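SUBA (Escherichia coli, PDB 2IY9) is the protease subunit of an AB5 toxin, a subtilisin-like serine endopeptidase that cuts the endoplasmic reticulum chaperone BiP in its interdomain hinge and so kills host cells. Local coordinates at residues A[279-282]-A[283-287]; A[91-94]-A[95-98]; A[137-140]-A[141-145]. All coordinates share one frame; numbering follows the deposited sequence.

Interaction 1: A[279-282]-A[283-287]; sequences SGVL and AAMTS
Met285 lies one helical turn beyond Val281 and packs back over it and over Leu282. Its CB sits 3.5 Å from the carbonyl O of Leu282. CG is turned away from its own carbonyl carbon and lies beside its own backbone N (chi1 -61°), a torsion that lays it against the helix at 3.3 Å from Val281 O. The chain then runs straight to SD, which touches CD2 of Leu282 at 4.1 Å and, a little farther off, CG1 of Val281. Beyond SD the chain bends at chi3; the side chain as a whole also touches Ala326 and Phe330 of helix 323-331 and Leu297 and Thr300 of helix 294-304.

Beneath these side chains the backbone repeats i to i+4. Ala283 N, Ala284 N, Met285 N and Thr286 N bond in turn to the carbonyls of Ser279, Gly280, Val281 and Leu282. The Met285 N to Val281 O bond is the straightest of the four, 167° at the hydrogen. Toward the C-terminal end two hydroxyls fold back onto the helix. Thr286 OG1, held between its own N and carbonyl carbon (chi1 66°), bonds to Ala283 O at 2.6 Å; Ser287 N reaches that same oxygen from the same face of its plane, so two donors grip it. Ser287 OG bonds to Ala284 O at 2.7 Å and accepts from the backbone N of Asp41.

At the other end Ser279 OG bonds to Asn148 ND2 on the central sheet. This is the buried helix of the subtilase fold with Ser272, the presumed charge-relay serine, in its first turn; it runs between the parallel sheet and the C-terminal helices.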
ATOM      1  N   SER A 279      -2.252  -0.231  -3.511  1.00 20.95           N
ATOM      2  CA  SER A 279      -3.467  -0.344  -2.706  1.00 21.63           C
ATOM      3  C   SER A 279      -4.694   0.174  -3.433  1.00 21.79           C
ATOM      4  O   SER A 279      -5.762  -0.416  -3.317  1.00 21.47           O
ATOM      5  CB  SER A 279      -3.318   0.392  -1.368  1.00 21.50           C
ATOM      6  OG  SER A 279      -2.434  -0.312  -0.514  1.00 21.54           O
ATOM      7  N   GLY A 280      -4.548   1.272  -4.180  1.00 21.83           N
ATOM      8  CA  GLY A 280      -5.683   1.790  -4.964  1.00 21.82           C
ATOM      9  C   GLY A 280      -6.127   0.827  -6.055  1.00 21.56           C
ATOM     10  O   GLY A 280      -7.322   0.682  -6.323  1.00 21.70           O
ATOM     11  N   VAL A 281      -5.164   0.161  -6.682  1.00 21.62           N
ATOM     12  CA  VAL A 281      -5.472  -0.825  -7.723  1.00 21.58           C
ATOM     13  C   VAL A 281      -6.177  -2.025  -7.081  1.00 21.35           C
ATOM     14  O   VAL A 281      -7.196  -2.475  -7.573  1.00 21.01           O
ATOM     15  CB  VAL A 281      -4.212  -1.262  -8.509  1.00 21.56           C
ATOM     16  CG1 VAL A 281      -4.550  -2.386  -9.518  1.00 23.43           C
ATOM     17  CG2 VAL A 281      -3.571  -0.046  -9.217  1.00 21.86           C
ATOM     18  N   LEU A 282      -5.648  -2.520  -5.969  1.00 21.70           N
ATOM     19  CA  LEU A 282      -6.315  -3.607  -5.263  1.00 22.13           C
ATOM     20  C   LEU A 282      -7.725  -3.210  -4.805  1.00 22.34           C
ATOM     21  O   LEU A 282      -8.651  -4.025  -4.879  1.00 22.68           O
ATOM     22  CB  LEU A 282      -5.471  -4.112  -4.095  1.00 22.56           C
ATOM     23  CG  LEU A 282      -4.266  -4.998  -4.420  1.00 22.40           C
ATOM     24  CD1 LEU A 282      -3.305  -5.001  -3.201  1.00 22.88           C
ATOM     25  CD2 LEU A 282      -4.677  -6.416  -4.782  1.00 22.99           C
ATOM     26  N   ALA A 283      -7.893  -1.963  -4.372  1.00 22.33           N
ATOM     27  CA  ALA A 283      -9.226  -1.454  -3.996  1.00 22.17           C
ATOM     28  C   ALA A 283     -10.204  -1.546  -5.169  1.00 22.44           C
ATOM     29  O   ALA A 283     -11.339  -2.010  -5.006  1.00 22.77           O
ATOM     30  CB  ALA A 283      -9.141  -0.022  -3.481  1.00 22.10           C
ATOM     31  N   ALA A 284      -9.750  -1.108  -6.344  1.00 22.24           N
ATOM     32  CA  ALA A 284     -10.539  -1.146  -7.566  1.00 22.96           C
ATOM     33  C   ALA A 284     -10.953  -2.575  -7.919  1.00 23.24           C
ATOM     34  O   ALA A 284     -12.102  -2.824  -8.264  1.00 23.76           O
ATOM     35  CB  ALA A 284      -9.760  -0.512  -8.714  1.00 22.84           C
ATOM     36  N   MET A 285     -10.009  -3.513  -7.829  1.00 23.37           N
ATOM     37  CA  MET A 285     -10.304  -4.927  -8.038  1.00 23.08           C
ATOM     38  C   MET A 285     -11.356  -5.445  -7.051  1.00 23.69           C
ATOM     39  O   MET A 285     -12.322  -6.118  -7.451  1.00 23.54           O
ATOM     40  CB  MET A 285      -9.033  -5.753  -7.903  1.00 23.00           C
ATOM     41  CG  MET A 285      -7.951  -5.394  -8.908  1.00 22.76           C
ATOM     42  SD  MET A 285      -6.354  -6.097  -8.494  1.00 23.12           S
ATOM     43  CE  MET A 285      -6.604  -7.854  -8.669  1.00 23.98           C
ATOM     44  N   THR A 286     -11.196  -5.106  -5.771  1.00 24.03           N
ATOM     45  CA  THR A 286     -12.083  -5.648  -4.724  1.00 24.81           C
ATOM     46  C   THR A 286     -13.540  -5.245  -4.938  1.00 25.08           C
ATOM     47  O   THR A 286     -14.455  -5.984  -4.558  1.00 24.77           O
ATOM     48  CB  THR A 286     -11.669  -5.215  -3.307  1.00 24.87           C
ATOM     49  OG1 THR A 286     -11.843  -3.803  -3.176  1.00 28.94           O
ATOM     50  CG2 THR A 286     -10.224  -5.590  -3.001  1.00 22.79           C
ATOM     51  N   SER A 287     -13.752  -4.076  -5.549  1.00 25.18           N
ATOM     52  CA  SER A 287     -15.102  -3.612  -5.873  1.00 26.30           C
ATOM     53  C   SER A 287     -15.880  -4.677  -6.655  1.00 27.03           C
ATOM     54  O   SER A 287     -17.097  -4.813  -6.476  1.00 27.64           O
ATOM     55  CB  SER A 287     -15.068  -2.281  -6.642  1.00 25.36           C
ATOM     56  OG  SER A 287     -14.740  -2.440  -8.024  1.00 24.74           O
TER

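Interaction 2: A[91-94]-A[95-98]; sequences TAMA and SLIA
Ser95 and Ala92 make the side-chain hydrogen bond of this helical turn: Ser95 OG donates to Ala92 O at 2.7 Å. The hydroxyl lies between its own backbone N and carbonyl carbon (chi1 75°), which swings it back along the helix to the carbonyl three residues earlier. It approaches well off the line of the C=O, at 124°, and tilted from its plane. Leu96 N takes a straighter course to the same oxygen at 3.1 Å, leaving Ala92 O with two donors. Ser95 OG has a further partner in Leu259 N, so the serine ties helix 84-98 to strand 256-259.

The backbone bonds are those of an alpha helix. Ser95 N pairs with Thr91 O, Ile97 N with Met93 O, and Ala98 N with Ala94 O at 2.9 Å.

Apolar contact between side chains is sparse. The methyl CE of Met93 comes to 4.4 Å from CD1 of Leu96, a loose touch. Ile97 lays CG1 back along its own helix, 3.4 Å from Met93 O, while its side chain packs on Val48 and Val50 of strand 47-52. Leu96 leans instead on Glu273 and Ala276 of helix 271-288.

Met93 reaches the catalytic site, its side chain about 4 Å from those of both Asp52 and Ser272. Helix 84-98 is the helix of the subtilase fold that carries the charge-relay histidine: it contributes His89 of the presumed relay and, through Met93, touches the other two members.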
ATOM      1  N   THR A  91      -2.303  11.646   5.282  1.00 22.66           N
ATOM      2  CA  THR A  91      -3.158  12.389   4.333  1.00 23.13           C
ATOM      3  C   THR A  91      -2.667  12.208   2.890  1.00 22.75           C
ATOM      4  O   THR A  91      -3.460  11.983   1.970  1.00 23.06           O
ATOM      5  CB  THR A  91      -3.218  13.911   4.672  1.00 23.30           C
ATOM      6  OG1 THR A  91      -3.576  14.087   6.048  1.00 23.95           O
ATOM      7  CG2 THR A  91      -4.243  14.633   3.802  1.00 23.24           C
ATOM      8  N   ALA A  92      -1.352  12.315   2.703  1.00 22.31           N
ATOM      9  CA  ALA A  92      -0.733  12.084   1.405  1.00 21.58           C
ATOM     10  C   ALA A  92      -1.127  10.713   0.828  1.00 21.57           C
ATOM     11  O   ALA A  92      -1.571  10.623  -0.315  1.00 21.15           O
ATOM     12  CB  ALA A  92       0.779  12.210   1.514  1.00 21.83           C
ATOM     13  N   MET A  93      -0.968   9.660   1.632  1.00 21.72           N
ATOM     14  CA  MET A  93      -1.237   8.286   1.178  1.00 21.65           C
ATOM     15  C   MET A  93      -2.706   8.077   0.848  1.00 21.56           C
ATOM     16  O   MET A  93      -3.043   7.559  -0.231  1.00 21.65           O
ATOM     17  CB  MET A  93      -0.756   7.265   2.213  1.00 22.43           C
ATOM     18  CG  MET A  93       0.749   7.389   2.576  1.00 22.91           C
ATOM     19  SD  MET A  93       1.841   7.234   1.152  1.00 27.46           S
ATOM     20  CE  MET A  93       2.458   8.895   0.940  1.00 27.21           C
ATOM     21  N   ALA A  94      -3.567   8.514   1.766  1.00 21.31           N
ATOM     22  CA  ALA A  94      -5.010   8.504   1.578  1.00 20.81           C
ATOM     23  C   ALA A  94      -5.386   9.210   0.285  1.00 20.93           C
ATOM     24  O   ALA A  94      -6.230   8.714  -0.455  1.00 20.44           O
ATOM     25  CB  ALA A  94      -5.722   9.141   2.759  1.00 20.97           C
ATOM     26  N   SER A  95      -4.741  10.344  -0.001  1.00 20.48           N
ATOM     27  CA  SER A  95      -5.066  11.085  -1.218  1.00 20.71           C
ATOM     28  C   SER A  95      -4.719  10.277  -2.467  1.00 20.40           C
ATOM     29  O   SER A  95      -5.507  10.252  -3.414  1.00 20.19           O
ATOM     30  CB  SER A  95      -4.451  12.491  -1.236  1.00 20.39           C
ATOM     31  OG  SER A  95      -3.055  12.497  -1.505  1.00 22.39           O
ATOM     32  N   LEU A  96      -3.563   9.600  -2.458  1.00 19.80           N
ATOM     33  CA  LEU A  96      -3.136   8.803  -3.616  1.00 20.28           C
ATOM     34  C   LEU A  96      -4.078   7.629  -3.907  1.00 19.93           C
ATOM     35  O   LEU A  96      -4.305   7.284  -5.065  1.00 19.97           O
ATOM     36  CB  LEU A  96      -1.696   8.306  -3.441  1.00 20.03           C
ATOM     37  CG  LEU A  96      -0.617   9.392  -3.421  1.00 19.77           C
ATOM     38  CD1 LEU A  96       0.723   8.759  -3.087  1.00 19.64           C
ATOM     39  CD2 LEU A  96      -0.553  10.190  -4.753  1.00 19.66           C
ATOM     40  N   ILE A  97      -4.627   7.050  -2.843  1.00 20.15           N
ATOM     41  CA  ILE A  97      -5.593   5.964  -2.942  1.00 20.34           C
ATOM     42  C   ILE A  97      -6.960   6.469  -3.411  1.00 21.05           C
ATOM     43  O   ILE A  97      -7.566   5.888  -4.314  1.00 21.82           O
ATOM     44  CB  ILE A  97      -5.735   5.233  -1.590  1.00 20.46           C
ATOM     45  CG1 ILE A  97      -4.412   4.552  -1.200  1.00 19.42           C
ATOM     46  CG2 ILE A  97      -6.894   4.199  -1.618  1.00 19.42           C
ATOM     47  CD1 ILE A  97      -4.378   4.156   0.271  1.00 22.17           C
ATOM     48  N   ALA A  98      -7.446   7.548  -2.804  1.00 21.98           N
ATOM     49  CA  ALA A  98      -8.894   7.831  -2.860  1.00 23.00           C
ATOM     50  C   ALA A  98      -9.367   9.265  -3.153  1.00 23.50           C
ATOM     51  O   ALA A  98     -10.586   9.508  -3.216  1.00 23.62           O
ATOM     52  CB  ALA A  98      -9.537   7.326  -1.575  1.00 22.68           C
TER

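Interaction 3: A[137-140]-A[141-145]; sequences VFLA and PGEEK
Glu143 folds its carboxylate back over a type II turn, Ala140 to Glu143, to take the backbone N-H of Ala140. Its CG lies beside its own backbone N (chi1 -61°) and the chain is extended beyond, which carries the carboxylate back to Ala140. Ala140 N lies 2.8 Å from Glu143 OE1, nearly straight at the hydrogen (164°) but well above the carboxylate plane. The closing bond of the turn, Glu143 N to Ala140 O, measures 3.0 Å. Glu143 thus bonds to both the N-H and the C=O of Ala140, one through its side chain and one through its backbone. The turn itself is compact: Ala140 CB is pressed to 3.4 Å from Pro141 CD, and Gly142 has a positive phi (93°) that suits glycine. On the far side from the carboxylate a water bridges Ala140 O and Glu143 O.

Leu139 CD2 lies between the two carboxylates, 3.9 Å from OE1 of Glu143 and from OE1 of Glu144. Glu144 belongs to the buried side, where OE2 forms a salt bridge with Arg115 and a hydrogen bond with Ser49.

The looser side is that of Phe138, which is exposed; another water links its O to Glu143 OE1, donating to the latter at 2.7 Å.

With an N-H and a water both donating to OE1, the Glu143 carboxylate is probably charged, whereas the buried charge of Glu144 is probably balanced by Arg115.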
ATOM      1  N   VAL A 137     -15.667  -8.366  13.576  1.00 30.50           N
ATOM      2  CA  VAL A 137     -16.567  -9.147  12.722  1.00 30.19           C
ATOM      3  C   VAL A 137     -17.673  -8.309  12.091  1.00 30.36           C
ATOM      4  O   VAL A 137     -18.433  -8.814  11.263  1.00 30.11           O
ATOM      5  CB  VAL A 137     -17.238 -10.379  13.438  1.00 30.09           C
ATOM      6  CG1 VAL A 137     -16.231 -11.474  13.720  1.00 30.63           C
ATOM      7  CG2 VAL A 137     -18.011  -9.966  14.693  1.00 30.83           C
ATOM      8  N   PHE A 138     -17.773  -7.040  12.477  1.00 30.46           N
ATOM      9  CA  PHE A 138     -18.836  -6.196  11.942  1.00 30.99           C
ATOM     10  C   PHE A 138     -18.452  -5.455  10.661  1.00 30.51           C
ATOM     11  O   PHE A 138     -19.285  -4.791  10.038  1.00 30.15           O
ATOM     12  CB  PHE A 138     -19.416  -5.306  13.039  1.00 31.88           C
ATOM     13  CG  PHE A 138     -19.798  -6.078  14.272  1.00 33.71           C
ATOM     14  CD1 PHE A 138     -20.789  -7.066  14.208  1.00 37.23           C
ATOM     15  CD2 PHE A 138     -19.132  -5.868  15.477  1.00 36.07           C
ATOM     16  CE1 PHE A 138     -21.131  -7.810  15.331  1.00 37.24           C
ATOM     17  CE2 PHE A 138     -19.471  -6.606  16.616  1.00 36.15           C
ATOM     18  CZ  PHE A 138     -20.466  -7.573  16.548  1.00 36.28           C
ATOM     19  N   LEU A 139     -17.195  -5.621  10.254  1.00 29.72           N
ATOM     20  CA  LEU A 139     -16.734  -5.168   8.946  1.00 29.08           C
ATOM     21  C   LEU A 139     -17.305  -6.057   7.835  1.00 28.96           C
ATOM     22  O   LEU A 139     -17.153  -7.282   7.862  1.00 28.74           O
ATOM     23  CB  LEU A 139     -15.202  -5.182   8.887  1.00 28.74           C
ATOM     24  CG  LEU A 139     -14.486  -4.152   9.759  1.00 28.85           C
ATOM     25  CD1 LEU A 139     -12.991  -4.439   9.862  1.00 26.84           C
ATOM     26  CD2 LEU A 139     -14.759  -2.741   9.221  1.00 27.39           C
ATOM     27  N   ALA A 140     -17.968  -5.422   6.875  1.00 28.11           N
ATOM     28  CA  ALA A 140     -18.539  -6.105   5.731  1.00 27.57           C
ATOM     29  C   ALA A 140     -17.405  -6.511   4.784  1.00 27.74           C
ATOM     30  O   ALA A 140     -16.299  -5.959   4.882  1.00 26.43           O
ATOM     31  CB  ALA A 140     -19.547  -5.185   5.028  1.00 27.72           C
ATOM     32  N   PRO A 141     -17.675  -7.461   3.850  1.00 27.84           N
ATOM     33  CA  PRO A 141     -16.651  -7.832   2.874  1.00 27.89           C
ATOM     34  C   PRO A 141     -16.276  -6.579   2.083  1.00 27.92           C
ATOM     35  O   PRO A 141     -17.158  -5.815   1.693  1.00 29.00           O
ATOM     36  CB  PRO A 141     -17.378  -8.829   1.961  1.00 28.23           C
ATOM     37  CG  PRO A 141     -18.510  -9.362   2.801  1.00 28.39           C
ATOM     38  CD  PRO A 141     -18.940  -8.186   3.625  1.00 28.21           C
ATOM     39  N   GLY A 142     -14.989  -6.346   1.878  1.00 27.62           N
ATOM     40  CA  GLY A 142     -14.559  -5.135   1.168  1.00 26.78           C
ATOM     41  C   GLY A 142     -14.237  -3.950   2.072  1.00 26.64           C
ATOM     42  O   GLY A 142     -13.634  -2.977   1.613  1.00 26.78           O
ATOM     43  N   GLU A 143     -14.658  -4.021   3.337  1.00 25.51           N
ATOM     44  CA  GLU A 143     -14.307  -3.005   4.338  1.00 25.19           C
ATOM     45  C   GLU A 143     -13.008  -3.410   5.031  1.00 24.45           C
ATOM     46  O   GLU A 143     -12.976  -4.392   5.783  1.00 23.68           O
ATOM     47  CB  GLU A 143     -15.440  -2.801   5.361  1.00 25.14           C
ATOM     48  CG  GLU A 143     -16.761  -2.317   4.735  1.00 25.04           C
ATOM     49  CD  GLU A 143     -17.897  -2.117   5.737  1.00 25.71           C
ATOM     50  OE1 GLU A 143     -17.823  -2.629   6.880  1.00 27.99           O
ATOM     51  OE2 GLU A 143     -18.880  -1.430   5.377  1.00 26.10           O
ATOM     52  N   GLU A 144     -11.939  -2.661   4.746  1.00 23.68           N
ATOM     53  CA  GLU A 144     -10.598  -2.911   5.316  1.00 23.45           C
ATOM     54  C   GLU A 144     -10.029  -4.299   4.955  1.00 23.26           C
ATOM     55  O   GLU A 144      -9.295  -4.930   5.738  1.00 23.50           O
ATOM     56  CB  GLU A 144     -10.582  -2.638   6.829  1.00 23.73           C
ATOM     57  CG  GLU A 144     -11.054  -1.229   7.197  1.00 24.87           C
ATOM     58  CD  GLU A 144     -10.595  -0.794   8.571  1.00 27.14           C
ATOM     59  OE1 GLU A 144     -11.443  -0.701   9.475  1.00 28.90           O
ATOM     60  OE2 GLU A 144      -9.389  -0.535   8.749  1.00 27.38           O
ATOM     61  N   LYS A 145     -10.382  -4.765   3.760  1.00 22.64           N
ATOM     62  CA  LYS A 145      -9.801  -5.970   3.174  1.00 22.48           C
ATOM     63  C   LYS A 145      -8.378  -5.666   2.692  1.00 21.97           C
ATOM     64  O   LYS A 145      -7.449  -6.492   2.823  1.00 21.68           O
ATOM     65  CB  LYS A 145     -10.655  -6.413   1.982  1.00 21.87           C
ATOM     66  CG  LYS A 145     -10.359  -7.814   1.466  1.00 22.78           C
ATOM     67  CD  LYS A 145     -11.216  -8.128   0.249  1.00 23.35           C
ATOM     68  CE  LYS A 145     -11.089  -9.584  -0.195  1.00 23.52           C
ATOM     69  NZ  LYS A 145     -11.653 -10.550   0.817  1.00 24.65           N
TER
HETATM   70  O   HOH W   1     -18.812  -2.065   9.296  1.00 37.01           O
HETATM   71  O   HOH W   2     -14.090  -7.267   6.130  1.00 28.23           O

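Along the chain the order is interaction 2, interaction 3, interaction 1, all within one subtilase domain. Interactions 2 and 1 lie on helices 84-98 and 271-288, with centres 14 Å apart, and meet where Ile97 packs on Ser279 and Gly280. Interaction 3, in the connection between helix 125-134 and strand 147-149, is likewise 14 Å from interaction 1, touching it through Lys145 and Thr286. It stays clear of interaction 2, with nearest atoms about 10 Å apart. Interaction 1 therefore sits between the other two, joining the helix that carries His89 to the loop that leads into the central parallel sheet.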